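Local coordinates for protein class I SAM-dependent methyltransferase (Silicibacter pomeroyi DSS-3, PDB 3CVO) that is of unknown function but has the Rossmann fold of class I methyltransferases and probably transfers methyl groups from S-adenosylmethionine, at residues A[131-143]-A[158-170]. Numbering follows the deposited sequence.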
# COMPACT_ATOMS: atom_id res chain seq x y z
N ARG A 131 3.84 9.51 -14.37
CA ARG A 131 4.72 8.72 -13.52
C ARG A 131 3.92 7.60 -12.85
O ARG A 131 2.71 7.57 -12.93
CB ARG A 131 5.37 9.58 -12.45
CG ARG A 131 6.26 10.72 -13.00
CD ARG A 131 7.56 10.18 -13.56
NE ARG A 131 7.42 9.95 -14.99
CZ ARG A 131 7.85 8.86 -15.61
NH1 ARG A 131 8.42 7.89 -14.92
NH2 ARG A 131 7.69 8.75 -16.92
N PHE A 132 4.62 6.71 -12.18
CA PHE A 132 3.99 5.58 -11.50
C PHE A 132 2.95 4.91 -12.36
O PHE A 132 1.86 4.59 -11.86
CB PHE A 132 3.29 5.98 -10.21
CG PHE A 132 4.15 6.76 -9.27
CD1 PHE A 132 4.96 6.12 -8.36
CD2 PHE A 132 4.16 8.13 -9.32
CE1 PHE A 132 5.80 6.85 -7.48
CE2 PHE A 132 4.99 8.88 -8.45
CZ PHE A 132 5.81 8.21 -7.52
N ARG A 133 3.29 4.63 -13.62
CA ARG A 133 2.24 4.22 -14.59
C ARG A 133 1.48 2.95 -14.16
O ARG A 133 0.25 2.88 -14.20
CB ARG A 133 2.79 4.03 -15.99
CG ARG A 133 3.21 5.35 -16.59
CD ARG A 133 3.42 5.34 -18.07
NE ARG A 133 3.85 6.66 -18.46
CZ ARG A 133 4.01 7.10 -19.71
NH1 ARG A 133 3.75 6.34 -20.77
NH2 ARG A 133 4.43 8.34 -19.87
N VAL A 134 2.22 1.93 -13.78
CA VAL A 134 1.57 0.71 -13.25
C VAL A 134 0.68 1.00 -12.04
O VAL A 134 -0.47 0.55 -11.96
CB VAL A 134 2.56 -0.47 -13.01
CG1 VAL A 134 1.80 -1.66 -12.32
CG2 VAL A 134 3.17 -0.88 -14.33
N GLY A 135 1.18 1.84 -11.15
CA GLY A 135 0.46 2.20 -9.94
C GLY A 135 -0.85 2.92 -10.24
O GLY A 135 -1.85 2.69 -9.59
N CYS A 136 -0.82 3.79 -11.24
CA CYS A 136 -1.98 4.58 -11.63
C CYS A 136 -3.03 3.66 -12.27
O CYS A 136 -4.25 3.80 -12.07
CB CYS A 136 -1.62 5.65 -12.63
SG CYS A 136 -0.53 6.96 -11.99
N ALA A 137 -2.54 2.69 -13.02
CA ALA A 137 -3.45 1.76 -13.68
C ALA A 137 -4.21 0.91 -12.66
O ALA A 137 -5.45 0.72 -12.73
CB ALA A 137 -2.70 0.87 -14.72
N LEU A 138 -3.45 0.41 -11.70
CA LEU A 138 -4.03 -0.38 -10.57
C LEU A 138 -4.92 0.45 -9.67
O LEU A 138 -5.96 -0.02 -9.27
CB LEU A 138 -2.94 -1.11 -9.75
CG LEU A 138 -2.14 -2.15 -10.54
CD1 LEU A 138 -1.18 -2.85 -9.52
CD2 LEU A 138 -2.98 -3.12 -11.32
N ALA A 139 -4.52 1.67 -9.38
CA ALA A 139 -5.31 2.60 -8.59
C ALA A 139 -6.70 2.76 -9.21
O ALA A 139 -7.69 2.68 -8.53
CB ALA A 139 -4.61 3.93 -8.44
N THR A 140 -6.73 2.84 -10.54
CA THR A 140 -7.98 3.02 -11.26
C THR A 140 -8.81 1.77 -11.07
O THR A 140 -9.97 1.83 -10.68
CB THR A 140 -7.73 3.30 -12.76
OG1 THR A 140 -6.99 4.52 -12.86
CG2 THR A 140 -9.04 3.40 -13.56
N ALA A 141 -8.18 0.61 -11.31
CA ALA A 141 -8.91 -0.68 -11.29
C ALA A 141 -9.54 -0.88 -9.93
O ALA A 141 -10.66 -1.34 -9.80
CB ALA A 141 -7.98 -1.87 -11.61
N PHE A 142 -8.79 -0.52 -8.90
CA PHE A 142 -9.28 -0.83 -7.55
C PHE A 142 -10.22 0.26 -7.01
O PHE A 142 -10.95 0.01 -6.08
CB PHE A 142 -8.12 -1.02 -6.58
CG PHE A 142 -7.25 -2.18 -6.91
CD1 PHE A 142 -7.79 -3.39 -7.21
CD2 PHE A 142 -5.88 -2.05 -6.86
CE1 PHE A 142 -7.00 -4.45 -7.52
CE2 PHE A 142 -5.09 -3.11 -7.12
CZ PHE A 142 -5.66 -4.32 -7.47
N SER A 143 -10.23 1.42 -7.65
CA SER A 143 -10.95 2.61 -7.09
C SER A 143 -12.29 2.92 -7.77
O SER A 143 -13.18 3.57 -7.20
CB SER A 143 -10.07 3.85 -7.13
OG SER A 143 -8.91 3.74 -6.32
N ARG A 158 7.87 -1.40 -21.29
CA ARG A 158 8.44 -2.33 -20.29
C ARG A 158 7.62 -3.61 -20.15
O ARG A 158 6.50 -3.71 -20.64
CB ARG A 158 8.57 -1.69 -18.90
CG ARG A 158 9.41 -0.42 -18.85
CD ARG A 158 9.61 0.07 -17.40
NE ARG A 158 10.46 -0.81 -16.59
CZ ARG A 158 10.11 -1.34 -15.42
N ARG A 159 8.23 -4.56 -19.46
CA ARG A 159 7.67 -5.90 -19.23
C ARG A 159 7.17 -6.02 -17.81
O ARG A 159 6.54 -7.00 -17.42
CB ARG A 159 8.72 -6.97 -19.48
N TRP A 160 7.50 -4.99 -17.04
CA TRP A 160 7.13 -4.85 -15.60
C TRP A 160 5.70 -4.37 -15.64
O TRP A 160 4.93 -4.44 -14.66
CB TRP A 160 8.07 -3.87 -14.86
CG TRP A 160 7.44 -2.76 -14.00
CD1 TRP A 160 7.02 -1.52 -14.43
CD2 TRP A 160 7.21 -2.77 -12.57
NE1 TRP A 160 6.54 -0.78 -13.37
CE2 TRP A 160 6.63 -1.52 -12.22
CE3 TRP A 160 7.42 -3.72 -11.55
CZ2 TRP A 160 6.27 -1.19 -10.90
CZ3 TRP A 160 7.06 -3.38 -10.23
CH2 TRP A 160 6.51 -2.13 -9.92
N GLN A 161 5.34 -3.93 -16.84
CA GLN A 161 4.08 -3.27 -17.06
C GLN A 161 2.99 -4.33 -17.21
O GLN A 161 1.83 -4.09 -16.88
CB GLN A 161 4.16 -2.25 -18.23
CG GLN A 161 4.94 -1.02 -17.72
CD GLN A 161 5.08 0.13 -18.70
OE1 GLN A 161 4.87 -0.03 -19.91
NE2 GLN A 161 5.49 1.30 -18.18
N HIS A 162 3.34 -5.52 -17.67
CA HIS A 162 2.29 -6.39 -18.16
C HIS A 162 1.51 -7.10 -17.02
O HIS A 162 0.54 -7.80 -17.29
CB HIS A 162 2.83 -7.30 -19.23
CG HIS A 162 3.14 -6.57 -20.50
ND1 HIS A 162 4.34 -5.91 -20.72
CD2 HIS A 162 2.40 -6.36 -21.61
CE1 HIS A 162 4.32 -5.34 -21.91
NE2 HIS A 162 3.15 -5.60 -22.47
N GLN A 163 1.94 -6.81 -15.78
CA GLN A 163 1.31 -7.22 -14.44
C GLN A 163 -0.03 -6.41 -14.22
O GLN A 163 -0.87 -6.65 -13.36
CB GLN A 163 2.28 -6.93 -13.26
CG GLN A 163 2.21 -5.50 -12.68
CD GLN A 163 3.28 -5.17 -11.59
OE1 GLN A 163 3.02 -5.29 -10.38
NE2 GLN A 163 4.46 -4.76 -12.04
N VAL A 164 -0.16 -5.44 -15.09
CA VAL A 164 -1.37 -4.64 -15.29
C VAL A 164 -2.54 -5.56 -15.73
O VAL A 164 -3.68 -5.37 -15.34
CB VAL A 164 -1.05 -3.55 -16.42
CG1 VAL A 164 -2.24 -2.79 -16.87
CG2 VAL A 164 0.06 -2.59 -15.91
N GLU A 165 -2.24 -6.53 -16.58
CA GLU A 165 -3.31 -7.26 -17.27
C GLU A 165 -4.06 -8.16 -16.28
O GLU A 165 -5.25 -8.49 -16.47
CB GLU A 165 -2.75 -8.04 -18.47
CG GLU A 165 -2.18 -7.11 -19.47
CD GLU A 165 -1.63 -7.78 -20.71
OE1 GLU A 165 -1.94 -8.94 -20.96
OE2 GLU A 165 -0.87 -7.11 -21.44
N GLU A 166 -3.39 -8.49 -15.19
CA GLU A 166 -4.03 -9.34 -14.18
C GLU A 166 -5.33 -8.70 -13.71
O GLU A 166 -6.35 -9.38 -13.44
CB GLU A 166 -3.14 -9.57 -12.96
CG GLU A 166 -3.87 -10.41 -11.93
CD GLU A 166 -3.10 -10.75 -10.67
OE1 GLU A 166 -1.95 -10.29 -10.52
OE2 GLU A 166 -3.70 -11.48 -9.82
N PHE A 167 -5.30 -7.38 -13.61
CA PHE A 167 -6.45 -6.63 -13.09
C PHE A 167 -7.24 -5.82 -14.12
O PHE A 167 -8.42 -5.55 -13.92
CB PHE A 167 -6.01 -5.74 -11.94
CG PHE A 167 -5.49 -6.53 -10.77
CD1 PHE A 167 -6.36 -7.29 -10.00
CD2 PHE A 167 -4.16 -6.52 -10.46
CE1 PHE A 167 -5.90 -8.05 -8.93
CE2 PHE A 167 -3.68 -7.23 -9.39
CZ PHE A 167 -4.55 -8.00 -8.60
N LEU A 168 -6.58 -5.42 -15.21
CA LEU A 168 -7.19 -4.57 -16.22
C LEU A 168 -7.72 -5.38 -17.40
O LEU A 168 -8.51 -4.91 -18.24
CB LEU A 168 -6.20 -3.47 -16.70
CG LEU A 168 -6.24 -2.25 -15.78
CD1 LEU A 168 -5.61 -2.52 -14.39
CD2 LEU A 168 -5.50 -1.06 -16.48
N GLY A 169 -7.27 -6.62 -17.42
CA GLY A 169 -7.51 -7.54 -18.51
C GLY A 169 -6.62 -7.33 -19.73
O GLY A 169 -5.67 -6.60 -19.68
N ALA A 170 -7.00 -7.96 -20.83
CA ALA A 170 -6.22 -7.91 -22.09
C ALA A 170 -6.43 -6.57 -22.78
O ALA A 170 -7.56 -6.12 -22.94
CB ALA A 170 -6.61 -9.07 -23.04
O HOH W 1 5.30 1.96 -13.69
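Val134 and Trp160 meet at one end of this contact, where CG2 of Val134 lies 3.5 Å from the indole NE1 of Trp160, approaching the ring at a slant. A water in the plane of the indole accepts from both Trp160 NE1 and the backbone N of Val134, at 3.0 and 3.1 Å respectively; no direct hydrogen bond crosses the two segments. The two methyls of Val134 divide the work: with chi1 at 174°, CG1 stands anti to the backbone N and packs against Gln163 CG at 3.9 Å, whereas CG2 also reaches Gln161 CA. Gln163 is held at both ends of its amide: OE1 accepts from Gln194 NE2, and NE2 donates to Trp160 O at 2.7 Å along an almost straight path (176°), in the amide plane, while sitting above one indole face near the rim. Further along, Leu168 splays its methyls over small residues, CD2 to Ala137 CB at 3.8 Å and CD1 to Ala141 CB at 3.7 Å. The far end is aromatic: Phe142 directs its edge at the face of Phe167, an edge-to-face pair with planes at 68°, and Leu138 CD2 abuts Phe167 CD2 at 3.7 Å. The contact thus joins helix 133-143 to the connection after strand 148-152, side by side on one face of the Rossmann-like sheet, as in class I methyltransferases; Val134 and Leu138 also touch helix 192-199, while Val164 and Leu168 pack on antiparallel strand 177-182.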